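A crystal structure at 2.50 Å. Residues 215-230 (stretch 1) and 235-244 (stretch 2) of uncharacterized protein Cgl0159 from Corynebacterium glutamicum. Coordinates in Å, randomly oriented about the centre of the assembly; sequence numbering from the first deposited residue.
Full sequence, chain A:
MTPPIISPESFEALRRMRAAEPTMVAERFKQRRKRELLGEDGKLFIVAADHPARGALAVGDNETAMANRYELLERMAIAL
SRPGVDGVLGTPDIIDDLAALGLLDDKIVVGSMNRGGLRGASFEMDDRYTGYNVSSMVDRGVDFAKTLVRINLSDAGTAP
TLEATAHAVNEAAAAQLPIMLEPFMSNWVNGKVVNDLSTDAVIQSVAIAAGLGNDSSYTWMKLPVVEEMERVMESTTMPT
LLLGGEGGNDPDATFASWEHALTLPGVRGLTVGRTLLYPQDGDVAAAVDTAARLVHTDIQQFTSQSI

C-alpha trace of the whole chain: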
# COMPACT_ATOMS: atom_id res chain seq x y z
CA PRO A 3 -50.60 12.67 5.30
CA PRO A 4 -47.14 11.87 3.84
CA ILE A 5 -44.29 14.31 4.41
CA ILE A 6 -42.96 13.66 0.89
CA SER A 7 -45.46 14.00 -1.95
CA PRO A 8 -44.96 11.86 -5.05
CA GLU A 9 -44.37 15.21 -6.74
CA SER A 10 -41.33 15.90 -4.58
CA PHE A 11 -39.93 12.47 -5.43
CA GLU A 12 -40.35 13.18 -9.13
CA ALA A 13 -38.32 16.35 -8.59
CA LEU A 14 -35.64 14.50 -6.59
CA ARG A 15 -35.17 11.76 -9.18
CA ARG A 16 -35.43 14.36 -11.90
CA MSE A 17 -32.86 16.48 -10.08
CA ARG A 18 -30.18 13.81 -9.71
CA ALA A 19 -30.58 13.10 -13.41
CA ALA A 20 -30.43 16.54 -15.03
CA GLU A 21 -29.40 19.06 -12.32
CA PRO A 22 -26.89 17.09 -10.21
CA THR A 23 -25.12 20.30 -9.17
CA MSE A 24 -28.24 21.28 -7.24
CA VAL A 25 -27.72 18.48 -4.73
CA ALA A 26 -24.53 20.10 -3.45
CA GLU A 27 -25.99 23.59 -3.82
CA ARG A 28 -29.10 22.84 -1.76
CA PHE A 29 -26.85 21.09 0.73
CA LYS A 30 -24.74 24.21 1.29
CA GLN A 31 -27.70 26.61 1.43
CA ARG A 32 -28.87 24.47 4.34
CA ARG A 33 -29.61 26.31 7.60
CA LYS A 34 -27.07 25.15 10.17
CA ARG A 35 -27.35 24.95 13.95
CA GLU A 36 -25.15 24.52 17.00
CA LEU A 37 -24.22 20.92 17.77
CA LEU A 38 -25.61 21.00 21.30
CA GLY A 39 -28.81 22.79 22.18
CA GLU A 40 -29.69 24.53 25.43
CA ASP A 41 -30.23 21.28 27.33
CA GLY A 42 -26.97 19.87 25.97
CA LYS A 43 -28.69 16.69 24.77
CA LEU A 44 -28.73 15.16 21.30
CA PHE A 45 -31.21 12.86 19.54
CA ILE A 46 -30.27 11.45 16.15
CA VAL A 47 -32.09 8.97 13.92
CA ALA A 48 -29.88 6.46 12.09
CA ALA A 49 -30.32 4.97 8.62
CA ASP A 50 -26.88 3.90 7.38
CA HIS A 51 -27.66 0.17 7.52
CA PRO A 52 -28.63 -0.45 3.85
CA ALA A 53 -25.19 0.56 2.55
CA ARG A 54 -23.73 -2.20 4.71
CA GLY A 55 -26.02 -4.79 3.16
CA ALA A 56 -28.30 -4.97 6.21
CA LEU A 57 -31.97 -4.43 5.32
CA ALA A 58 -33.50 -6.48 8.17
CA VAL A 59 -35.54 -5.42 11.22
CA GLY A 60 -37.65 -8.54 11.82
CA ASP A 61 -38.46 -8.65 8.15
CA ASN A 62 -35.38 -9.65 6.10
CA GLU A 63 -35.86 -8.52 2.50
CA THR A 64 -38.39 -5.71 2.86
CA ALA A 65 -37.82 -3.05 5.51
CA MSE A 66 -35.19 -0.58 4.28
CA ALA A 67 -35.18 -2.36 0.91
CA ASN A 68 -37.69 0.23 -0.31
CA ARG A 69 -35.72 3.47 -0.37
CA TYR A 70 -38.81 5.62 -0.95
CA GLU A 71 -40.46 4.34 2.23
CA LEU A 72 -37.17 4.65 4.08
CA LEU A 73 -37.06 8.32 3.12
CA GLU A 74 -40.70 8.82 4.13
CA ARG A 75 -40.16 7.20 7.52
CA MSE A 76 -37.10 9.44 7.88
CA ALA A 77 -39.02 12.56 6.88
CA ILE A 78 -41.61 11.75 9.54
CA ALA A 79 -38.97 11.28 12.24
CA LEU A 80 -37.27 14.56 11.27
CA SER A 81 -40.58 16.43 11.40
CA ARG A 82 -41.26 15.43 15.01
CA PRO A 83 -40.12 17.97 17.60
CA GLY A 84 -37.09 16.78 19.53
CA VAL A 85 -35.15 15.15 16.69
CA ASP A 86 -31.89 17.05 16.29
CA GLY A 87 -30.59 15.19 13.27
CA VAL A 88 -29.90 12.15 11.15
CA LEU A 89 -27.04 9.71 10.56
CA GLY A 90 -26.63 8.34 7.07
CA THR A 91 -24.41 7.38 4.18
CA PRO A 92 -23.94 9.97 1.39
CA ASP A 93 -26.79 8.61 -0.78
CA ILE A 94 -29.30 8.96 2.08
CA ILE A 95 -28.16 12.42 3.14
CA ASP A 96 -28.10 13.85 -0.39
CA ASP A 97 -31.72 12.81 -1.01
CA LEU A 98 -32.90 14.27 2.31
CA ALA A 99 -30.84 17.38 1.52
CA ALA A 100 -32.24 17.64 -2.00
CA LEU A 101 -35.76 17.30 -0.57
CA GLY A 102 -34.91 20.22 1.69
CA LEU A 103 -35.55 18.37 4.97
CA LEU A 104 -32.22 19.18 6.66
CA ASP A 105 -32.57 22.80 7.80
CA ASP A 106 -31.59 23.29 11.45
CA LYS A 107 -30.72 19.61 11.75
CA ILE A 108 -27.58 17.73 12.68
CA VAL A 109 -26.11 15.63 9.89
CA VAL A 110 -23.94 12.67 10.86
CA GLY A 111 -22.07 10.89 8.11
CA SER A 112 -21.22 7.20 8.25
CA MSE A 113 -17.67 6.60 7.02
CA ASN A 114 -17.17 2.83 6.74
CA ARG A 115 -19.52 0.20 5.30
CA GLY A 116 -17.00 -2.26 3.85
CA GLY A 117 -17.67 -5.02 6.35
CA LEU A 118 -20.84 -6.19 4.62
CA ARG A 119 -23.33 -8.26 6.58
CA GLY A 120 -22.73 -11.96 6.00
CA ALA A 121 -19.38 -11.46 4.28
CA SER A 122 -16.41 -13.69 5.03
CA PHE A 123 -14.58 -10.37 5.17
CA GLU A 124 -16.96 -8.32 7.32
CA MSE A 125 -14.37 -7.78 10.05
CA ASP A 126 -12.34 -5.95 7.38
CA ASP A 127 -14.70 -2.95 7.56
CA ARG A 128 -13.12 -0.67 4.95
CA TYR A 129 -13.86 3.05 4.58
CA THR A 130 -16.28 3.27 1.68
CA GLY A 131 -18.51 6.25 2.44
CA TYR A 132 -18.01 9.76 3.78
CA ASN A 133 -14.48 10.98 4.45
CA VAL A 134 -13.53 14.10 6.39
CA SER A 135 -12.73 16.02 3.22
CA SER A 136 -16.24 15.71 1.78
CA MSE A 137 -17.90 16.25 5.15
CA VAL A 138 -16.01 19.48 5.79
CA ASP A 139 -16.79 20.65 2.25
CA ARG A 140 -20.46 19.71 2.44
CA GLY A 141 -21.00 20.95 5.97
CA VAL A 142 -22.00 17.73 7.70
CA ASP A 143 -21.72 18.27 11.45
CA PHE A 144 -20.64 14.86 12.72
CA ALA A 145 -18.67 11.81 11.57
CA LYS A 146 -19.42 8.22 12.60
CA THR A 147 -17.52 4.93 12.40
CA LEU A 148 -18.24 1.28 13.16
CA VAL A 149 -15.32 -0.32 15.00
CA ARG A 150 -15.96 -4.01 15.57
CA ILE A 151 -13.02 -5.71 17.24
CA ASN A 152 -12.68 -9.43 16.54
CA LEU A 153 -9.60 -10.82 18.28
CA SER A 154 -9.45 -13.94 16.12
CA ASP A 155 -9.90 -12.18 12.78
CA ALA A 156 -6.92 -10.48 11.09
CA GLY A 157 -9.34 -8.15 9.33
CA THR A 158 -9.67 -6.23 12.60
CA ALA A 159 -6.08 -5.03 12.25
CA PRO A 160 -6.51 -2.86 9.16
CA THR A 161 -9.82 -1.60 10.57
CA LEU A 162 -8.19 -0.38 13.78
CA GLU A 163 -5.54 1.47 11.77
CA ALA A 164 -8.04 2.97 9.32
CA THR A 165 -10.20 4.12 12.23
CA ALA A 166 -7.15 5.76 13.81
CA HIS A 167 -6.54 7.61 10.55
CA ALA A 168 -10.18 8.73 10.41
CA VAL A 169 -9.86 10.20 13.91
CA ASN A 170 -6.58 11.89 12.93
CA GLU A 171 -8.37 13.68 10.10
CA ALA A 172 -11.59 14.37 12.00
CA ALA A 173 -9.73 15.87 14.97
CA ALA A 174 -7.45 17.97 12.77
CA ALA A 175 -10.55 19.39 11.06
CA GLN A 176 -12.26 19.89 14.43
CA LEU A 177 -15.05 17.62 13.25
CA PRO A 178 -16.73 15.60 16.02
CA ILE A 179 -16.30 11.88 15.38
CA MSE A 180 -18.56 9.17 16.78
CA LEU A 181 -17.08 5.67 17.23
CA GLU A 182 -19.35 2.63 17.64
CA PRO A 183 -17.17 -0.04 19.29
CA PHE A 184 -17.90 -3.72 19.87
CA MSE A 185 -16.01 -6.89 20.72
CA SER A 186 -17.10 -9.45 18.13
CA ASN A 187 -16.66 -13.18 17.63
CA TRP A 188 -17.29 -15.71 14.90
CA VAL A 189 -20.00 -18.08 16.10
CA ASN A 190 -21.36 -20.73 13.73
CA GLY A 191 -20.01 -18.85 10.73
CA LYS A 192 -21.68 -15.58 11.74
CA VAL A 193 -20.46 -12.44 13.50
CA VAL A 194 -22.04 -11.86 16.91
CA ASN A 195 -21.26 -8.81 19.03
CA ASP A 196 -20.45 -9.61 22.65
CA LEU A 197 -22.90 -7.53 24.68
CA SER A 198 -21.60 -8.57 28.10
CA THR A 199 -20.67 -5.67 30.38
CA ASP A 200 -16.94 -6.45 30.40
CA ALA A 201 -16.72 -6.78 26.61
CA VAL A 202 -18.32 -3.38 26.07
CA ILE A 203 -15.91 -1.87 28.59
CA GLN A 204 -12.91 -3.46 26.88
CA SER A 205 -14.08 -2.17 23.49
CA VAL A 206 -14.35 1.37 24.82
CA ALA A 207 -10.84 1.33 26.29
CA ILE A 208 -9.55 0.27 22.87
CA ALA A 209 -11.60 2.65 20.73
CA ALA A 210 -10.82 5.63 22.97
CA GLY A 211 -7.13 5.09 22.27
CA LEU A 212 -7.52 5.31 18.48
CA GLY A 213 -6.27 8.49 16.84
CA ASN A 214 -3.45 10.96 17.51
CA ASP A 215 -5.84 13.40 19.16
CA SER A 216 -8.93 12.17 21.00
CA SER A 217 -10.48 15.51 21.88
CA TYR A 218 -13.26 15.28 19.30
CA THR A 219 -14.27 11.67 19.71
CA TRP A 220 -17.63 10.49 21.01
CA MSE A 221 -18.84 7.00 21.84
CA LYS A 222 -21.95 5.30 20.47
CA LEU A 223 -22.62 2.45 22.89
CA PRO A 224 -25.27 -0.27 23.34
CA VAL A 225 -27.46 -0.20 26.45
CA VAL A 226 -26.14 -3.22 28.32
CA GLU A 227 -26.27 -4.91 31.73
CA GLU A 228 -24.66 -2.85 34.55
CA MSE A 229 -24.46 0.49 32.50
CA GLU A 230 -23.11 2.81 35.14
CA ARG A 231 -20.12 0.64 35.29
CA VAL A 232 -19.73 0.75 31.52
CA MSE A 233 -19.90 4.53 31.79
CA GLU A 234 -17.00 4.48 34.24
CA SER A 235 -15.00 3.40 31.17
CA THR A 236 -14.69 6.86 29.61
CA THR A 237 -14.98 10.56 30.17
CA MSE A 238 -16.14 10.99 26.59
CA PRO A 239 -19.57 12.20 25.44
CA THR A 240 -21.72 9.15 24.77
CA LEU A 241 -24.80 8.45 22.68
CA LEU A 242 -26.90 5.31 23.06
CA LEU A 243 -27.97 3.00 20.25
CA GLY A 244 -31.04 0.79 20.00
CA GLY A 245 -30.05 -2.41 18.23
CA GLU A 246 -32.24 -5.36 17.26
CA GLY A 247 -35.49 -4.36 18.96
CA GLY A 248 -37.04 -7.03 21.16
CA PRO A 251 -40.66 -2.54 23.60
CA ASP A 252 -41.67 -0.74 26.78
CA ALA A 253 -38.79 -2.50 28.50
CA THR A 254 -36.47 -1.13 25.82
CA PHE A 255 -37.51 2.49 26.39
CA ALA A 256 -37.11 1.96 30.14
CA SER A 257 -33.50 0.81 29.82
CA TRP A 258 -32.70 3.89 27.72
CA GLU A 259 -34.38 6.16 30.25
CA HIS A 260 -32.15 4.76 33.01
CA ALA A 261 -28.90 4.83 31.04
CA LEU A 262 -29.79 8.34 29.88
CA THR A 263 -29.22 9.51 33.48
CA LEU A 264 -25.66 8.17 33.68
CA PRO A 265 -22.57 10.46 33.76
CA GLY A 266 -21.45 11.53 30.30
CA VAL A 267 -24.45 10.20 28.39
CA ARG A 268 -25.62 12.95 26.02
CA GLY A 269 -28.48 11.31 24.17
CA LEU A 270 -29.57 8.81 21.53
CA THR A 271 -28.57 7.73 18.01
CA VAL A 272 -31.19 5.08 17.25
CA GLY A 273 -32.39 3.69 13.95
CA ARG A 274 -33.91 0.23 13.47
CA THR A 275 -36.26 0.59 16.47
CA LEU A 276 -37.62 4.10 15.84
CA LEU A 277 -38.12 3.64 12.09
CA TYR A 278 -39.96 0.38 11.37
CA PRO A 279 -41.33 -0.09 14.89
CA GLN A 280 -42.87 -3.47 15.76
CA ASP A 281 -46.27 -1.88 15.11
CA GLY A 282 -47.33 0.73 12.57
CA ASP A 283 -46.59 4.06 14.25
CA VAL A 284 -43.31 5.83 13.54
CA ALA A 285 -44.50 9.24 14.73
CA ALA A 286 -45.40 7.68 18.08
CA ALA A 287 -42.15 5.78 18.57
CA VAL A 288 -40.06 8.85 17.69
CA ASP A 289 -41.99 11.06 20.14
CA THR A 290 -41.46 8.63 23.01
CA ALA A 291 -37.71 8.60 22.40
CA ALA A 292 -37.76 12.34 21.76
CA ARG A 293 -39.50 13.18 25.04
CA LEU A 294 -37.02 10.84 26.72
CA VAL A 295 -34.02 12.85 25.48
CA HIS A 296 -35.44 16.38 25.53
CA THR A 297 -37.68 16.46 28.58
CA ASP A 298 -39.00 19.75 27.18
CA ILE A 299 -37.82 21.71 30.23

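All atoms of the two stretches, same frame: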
# COMPACT_ATOMS: atom_id res chain seq x y z
N ASP A 215 -5.22 12.30 18.45
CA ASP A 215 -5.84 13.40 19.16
C ASP A 215 -7.26 12.92 19.44
O ASP A 215 -8.06 12.79 18.52
CB ASP A 215 -5.89 14.64 18.27
CG ASP A 215 -6.54 15.84 18.95
OD1 ASP A 215 -7.22 15.65 19.98
OD2 ASP A 215 -6.36 16.97 18.44
N SER A 216 -7.58 12.62 20.69
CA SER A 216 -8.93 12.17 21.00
C SER A 216 -9.70 13.22 21.79
O SER A 216 -10.20 12.94 22.87
CB SER A 216 -8.89 10.84 21.76
OG SER A 216 -9.48 9.80 20.99
N SER A 217 -9.78 14.42 21.23
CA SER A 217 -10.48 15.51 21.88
C SER A 217 -11.79 15.81 21.16
O SER A 217 -12.56 16.66 21.59
CB SER A 217 -9.61 16.77 21.91
OG SER A 217 -9.37 17.27 20.60
N TYR A 218 -12.04 15.10 20.07
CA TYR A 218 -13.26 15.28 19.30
C TYR A 218 -14.00 13.97 19.12
O TYR A 218 -14.92 13.88 18.31
CB TYR A 218 -12.96 15.86 17.92
CG TYR A 218 -12.80 17.36 17.92
CD1 TYR A 218 -11.60 17.95 18.28
CD2 TYR A 218 -13.89 18.18 17.63
CE1 TYR A 218 -11.47 19.33 18.36
CE2 TYR A 218 -13.78 19.57 17.71
CZ TYR A 218 -12.57 20.14 18.08
OH TYR A 218 -12.46 21.50 18.19
N THR A 219 -13.61 12.95 19.87
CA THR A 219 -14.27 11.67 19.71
C THR A 219 -15.35 11.37 20.73
O THR A 219 -15.19 11.59 21.93
CB THR A 219 -13.23 10.51 19.67
OG1 THR A 219 -13.16 9.89 20.95
CG2 THR A 219 -11.85 11.05 19.30
N TRP A 220 -16.47 10.86 20.22
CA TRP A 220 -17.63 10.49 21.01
C TRP A 220 -17.76 8.97 20.94
O TRP A 220 -17.13 8.32 20.12
CB TRP A 220 -18.90 11.10 20.42
CG TRP A 220 -19.04 12.58 20.61
CD1 TRP A 220 -18.13 13.54 20.29
CD2 TRP A 220 -20.18 13.26 21.14
NE1 TRP A 220 -18.63 14.78 20.58
CE2 TRP A 220 -19.89 14.65 21.11
CE3 TRP A 220 -21.43 12.85 21.63
CZ2 TRP A 220 -20.79 15.62 21.55
CZ3 TRP A 220 -22.33 13.81 22.08
CH2 TRP A 220 -22.00 15.18 22.03
N MSE A 221 -18.60 8.43 21.80
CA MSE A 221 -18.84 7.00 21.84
C MSE A 221 -20.32 6.75 21.55
O MSE A 221 -21.18 7.52 21.97
CB MSE A 221 -18.50 6.42 23.21
CG MSE A 221 -17.03 6.44 23.58
SE MSE A 221 -15.99 5.08 22.68
CE MSE A 221 -15.00 6.20 21.46
N LYS A 222 -20.59 5.70 20.80
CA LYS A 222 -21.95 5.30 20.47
C LYS A 222 -21.98 3.89 21.04
O LYS A 222 -21.43 2.96 20.44
CB LYS A 222 -22.14 5.29 18.95
CG LYS A 222 -23.55 5.01 18.47
CD LYS A 222 -23.59 4.98 16.95
CE LYS A 222 -24.92 4.51 16.41
NZ LYS A 222 -24.84 4.28 14.94
N LEU A 223 -22.58 3.74 22.21
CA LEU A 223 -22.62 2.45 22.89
C LEU A 223 -23.99 1.81 23.00
O LEU A 223 -25.02 2.48 22.90
CB LEU A 223 -22.04 2.59 24.30
CG LEU A 223 -20.68 3.29 24.44
CD1 LEU A 223 -20.32 3.36 25.91
CD2 LEU A 223 -19.62 2.53 23.67
N PRO A 224 -24.02 0.48 23.20
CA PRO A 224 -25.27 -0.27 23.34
C PRO A 224 -25.68 -0.27 24.81
O PRO A 224 -24.83 -0.35 25.69
CB PRO A 224 -24.88 -1.66 22.85
CG PRO A 224 -23.50 -1.80 23.40
CD PRO A 224 -22.87 -0.45 23.09
N VAL A 225 -26.98 -0.18 25.07
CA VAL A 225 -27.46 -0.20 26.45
C VAL A 225 -27.34 -1.64 26.91
O VAL A 225 -28.07 -2.52 26.44
CB VAL A 225 -28.92 0.26 26.55
CG1 VAL A 225 -29.37 0.24 28.00
CG2 VAL A 225 -29.05 1.67 25.98
N VAL A 226 -26.42 -1.88 27.83
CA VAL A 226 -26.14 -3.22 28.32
C VAL A 226 -26.31 -3.36 29.83
O VAL A 226 -26.57 -2.39 30.54
CB VAL A 226 -24.71 -3.62 27.90
CG1 VAL A 226 -24.27 -4.90 28.58
CG2 VAL A 226 -24.66 -3.79 26.39
N GLU A 227 -26.17 -4.59 30.31
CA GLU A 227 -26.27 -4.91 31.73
C GLU A 227 -25.23 -4.10 32.50
O GLU A 227 -24.12 -3.90 32.01
CB GLU A 227 -26.02 -6.40 31.94
CG GLU A 227 -26.76 -6.98 33.12
CD GLU A 227 -28.22 -7.21 32.81
OE1 GLU A 227 -28.53 -8.15 32.04
OE2 GLU A 227 -29.07 -6.45 33.32
N GLU A 228 -25.58 -3.62 33.69
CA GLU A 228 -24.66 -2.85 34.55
C GLU A 228 -24.00 -1.60 33.88
O GLU A 228 -22.78 -1.45 33.99
CB GLU A 228 -23.55 -3.80 35.03
CG GLU A 228 -23.86 -4.58 36.31
CD GLU A 228 -22.68 -5.40 36.78
OE1 GLU A 228 -22.41 -6.46 36.18
OE2 GLU A 228 -22.01 -4.98 37.75
N MSE A 229 -24.82 -0.72 33.29
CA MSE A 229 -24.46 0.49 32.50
C MSE A 229 -23.83 1.70 33.14
O MSE A 229 -23.55 2.72 32.45
CB MSE A 229 -25.70 1.05 31.82
CG MSE A 229 -25.97 0.49 30.43
SE MSE A 229 -24.59 0.89 29.16
CE MSE A 229 -25.33 2.51 28.41
N GLU A 230 -23.59 1.63 34.43
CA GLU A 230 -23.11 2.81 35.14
C GLU A 230 -21.67 2.49 35.45
O GLU A 230 -20.85 3.35 35.76
CB GLU A 230 -24.02 2.90 36.32
CG GLU A 230 -23.84 3.88 37.45
CD GLU A 230 -24.87 3.51 38.47
OE1 GLU A 230 -26.05 3.26 38.09
OE2 GLU A 230 -24.50 3.38 39.65
N SER A 235 -16.04 3.76 32.13
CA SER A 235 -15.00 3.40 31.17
C SER A 235 -14.38 4.61 30.47
O SER A 235 -13.21 4.59 30.13
CB SER A 235 -15.55 2.45 30.10
OG SER A 235 -15.79 1.17 30.63
N THR A 236 -15.18 5.65 30.25
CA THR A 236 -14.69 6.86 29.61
C THR A 236 -15.24 8.14 30.19
O THR A 236 -16.19 8.14 30.97
CB THR A 236 -15.00 6.91 28.10
OG1 THR A 236 -16.34 6.46 27.87
CG2 THR A 236 -14.01 6.09 27.31
N THR A 237 -14.61 9.22 29.76
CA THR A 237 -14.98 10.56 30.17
C THR A 237 -15.56 11.24 28.94
O THR A 237 -15.93 12.41 28.97
CB THR A 237 -13.73 11.34 30.62
OG1 THR A 237 -12.74 11.27 29.58
CG2 THR A 237 -13.16 10.74 31.89
N MSE A 238 -15.64 10.48 27.86
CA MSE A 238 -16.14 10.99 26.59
C MSE A 238 -17.64 11.04 26.42
O MSE A 238 -18.37 10.19 26.95
CB MSE A 238 -15.52 10.20 25.45
CG MSE A 238 -14.01 10.26 25.46
SE MSE A 238 -13.22 9.06 24.19
CE MSE A 238 -11.57 10.04 23.91
N PRO A 239 -18.13 12.05 25.68
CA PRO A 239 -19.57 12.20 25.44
C PRO A 239 -20.07 10.93 24.76
O PRO A 239 -19.49 10.46 23.79
CB PRO A 239 -19.64 13.43 24.54
CG PRO A 239 -18.30 13.45 23.86
CD PRO A 239 -17.36 13.08 24.98
N THR A 240 -21.16 10.38 25.29
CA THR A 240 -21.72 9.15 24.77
C THR A 240 -23.16 9.25 24.30
O THR A 240 -23.97 9.98 24.87
CB THR A 240 -21.63 8.04 25.85
OG1 THR A 240 -20.25 7.83 26.20
CG2 THR A 240 -22.21 6.74 25.33
N LEU A 241 -23.46 8.51 23.25
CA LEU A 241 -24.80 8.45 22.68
C LEU A 241 -25.19 6.98 22.68
O LEU A 241 -24.36 6.11 22.38
CB LEU A 241 -24.82 9.02 21.26
CG LEU A 241 -24.56 10.52 21.17
CD1 LEU A 241 -24.43 10.94 19.71
CD2 LEU A 241 -25.70 11.28 21.84
N LEU A 242 -26.44 6.69 23.01
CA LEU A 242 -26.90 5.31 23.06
C LEU A 242 -27.54 4.87 21.76
O LEU A 242 -28.15 5.66 21.04
CB LEU A 242 -27.90 5.16 24.22
CG LEU A 242 -27.43 5.75 25.55
CD1 LEU A 242 -28.54 5.61 26.58
CD2 LEU A 242 -26.16 5.05 26.01
N LEU A 243 -27.40 3.58 21.46
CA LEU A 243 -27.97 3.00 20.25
C LEU A 243 -29.01 1.95 20.62
O LEU A 243 -28.93 1.33 21.68
CB LEU A 243 -26.85 2.36 19.41
CG LEU A 243 -26.02 1.24 20.04
CD1 LEU A 243 -26.75 -0.09 19.91
CD2 LEU A 243 -24.67 1.15 19.36
N GLY A 244 -30.00 1.77 19.75
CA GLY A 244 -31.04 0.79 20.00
C GLY A 244 -30.97 -0.27 18.92
O GLY A 244 -31.57 -0.12 17.85

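The two stretches meet mainly as neighbouring parallel strands. D215 lies too far off to touch stretch 2, but its carboxylate accepts a hydrogen bond within the lead-in: S217 OG donates to D215 OD1 at 2.8 Å. The small side chain of S216 leaves room for the selenomethionine M238, whose CE reaches to 3.4 Å from S216 O and 3.5 Å from S216 CB. The same long side chain brings its SE to 3.3 Å from T219 OG1, a close packing contact for a polarizable group.

W220 brings the first ring contact. Its flat indole offers a face to the compact ring of P239, and P239 CG sits 3.2 Å from the centroid of the W220 five-membered ring, only 7° off the normal. This is a CH-pi contact, in which proline's slightly positive C-H groups meet the electron-rich ring. Farther along the indole, W220 CE3 lies 3.9 Å from L241 CG.

At M221 the ladder of backbone hydrogen bonds starts. M221 N donates to P239 O at 3.0 Å. M221 O then accepts from L241 N at 2.8 Å, so M221 bonds to the residues before and after its partner T240, as expected of parallel strands. The long apolar side chain of M221, a selenomethionine, suits its buried position and brings its CE to 4.3 Å from M238 SE. M221 CB is 3.7 Å from T240 OG1, whose hydroxyl is satisfied within its own stretch by donating to M238 O at 3.1 Å.

K222 pairs with L241, and its backbone amide and carbonyl make no hydrogen bond to stretch 2; instead K222 CA lies 3.2 Å from L241 O. Its extended side chain, t at all four chi angles, passes L243 with its aliphatic part, K222 CG being 4.1 Å from L243 CD2, while its amine is bonded elsewhere in the structure.

L223 repeats the pattern of M221: L223 N donates to L241 O and L223 O accepts from L243 N, both at 3.0 Å. Its branched apolar side chain suits the buried face it shares with M221, T240 and L242, and L223 CG packs 3.9 Å from T240 CG2.

P224 falls where the alternation calls for no amide bond to stretch 2, so a proline is tolerated here, and P224 CB packs 3.8 Å from L243 CD1. Beyond it, two apolar side chains pack against L242: V225 CG2 is 4.0 Å from L242 CD1, and the long, unbranched side chain of M229, a selenomethionine, brings CE to 3.6 Å from L242 CD2.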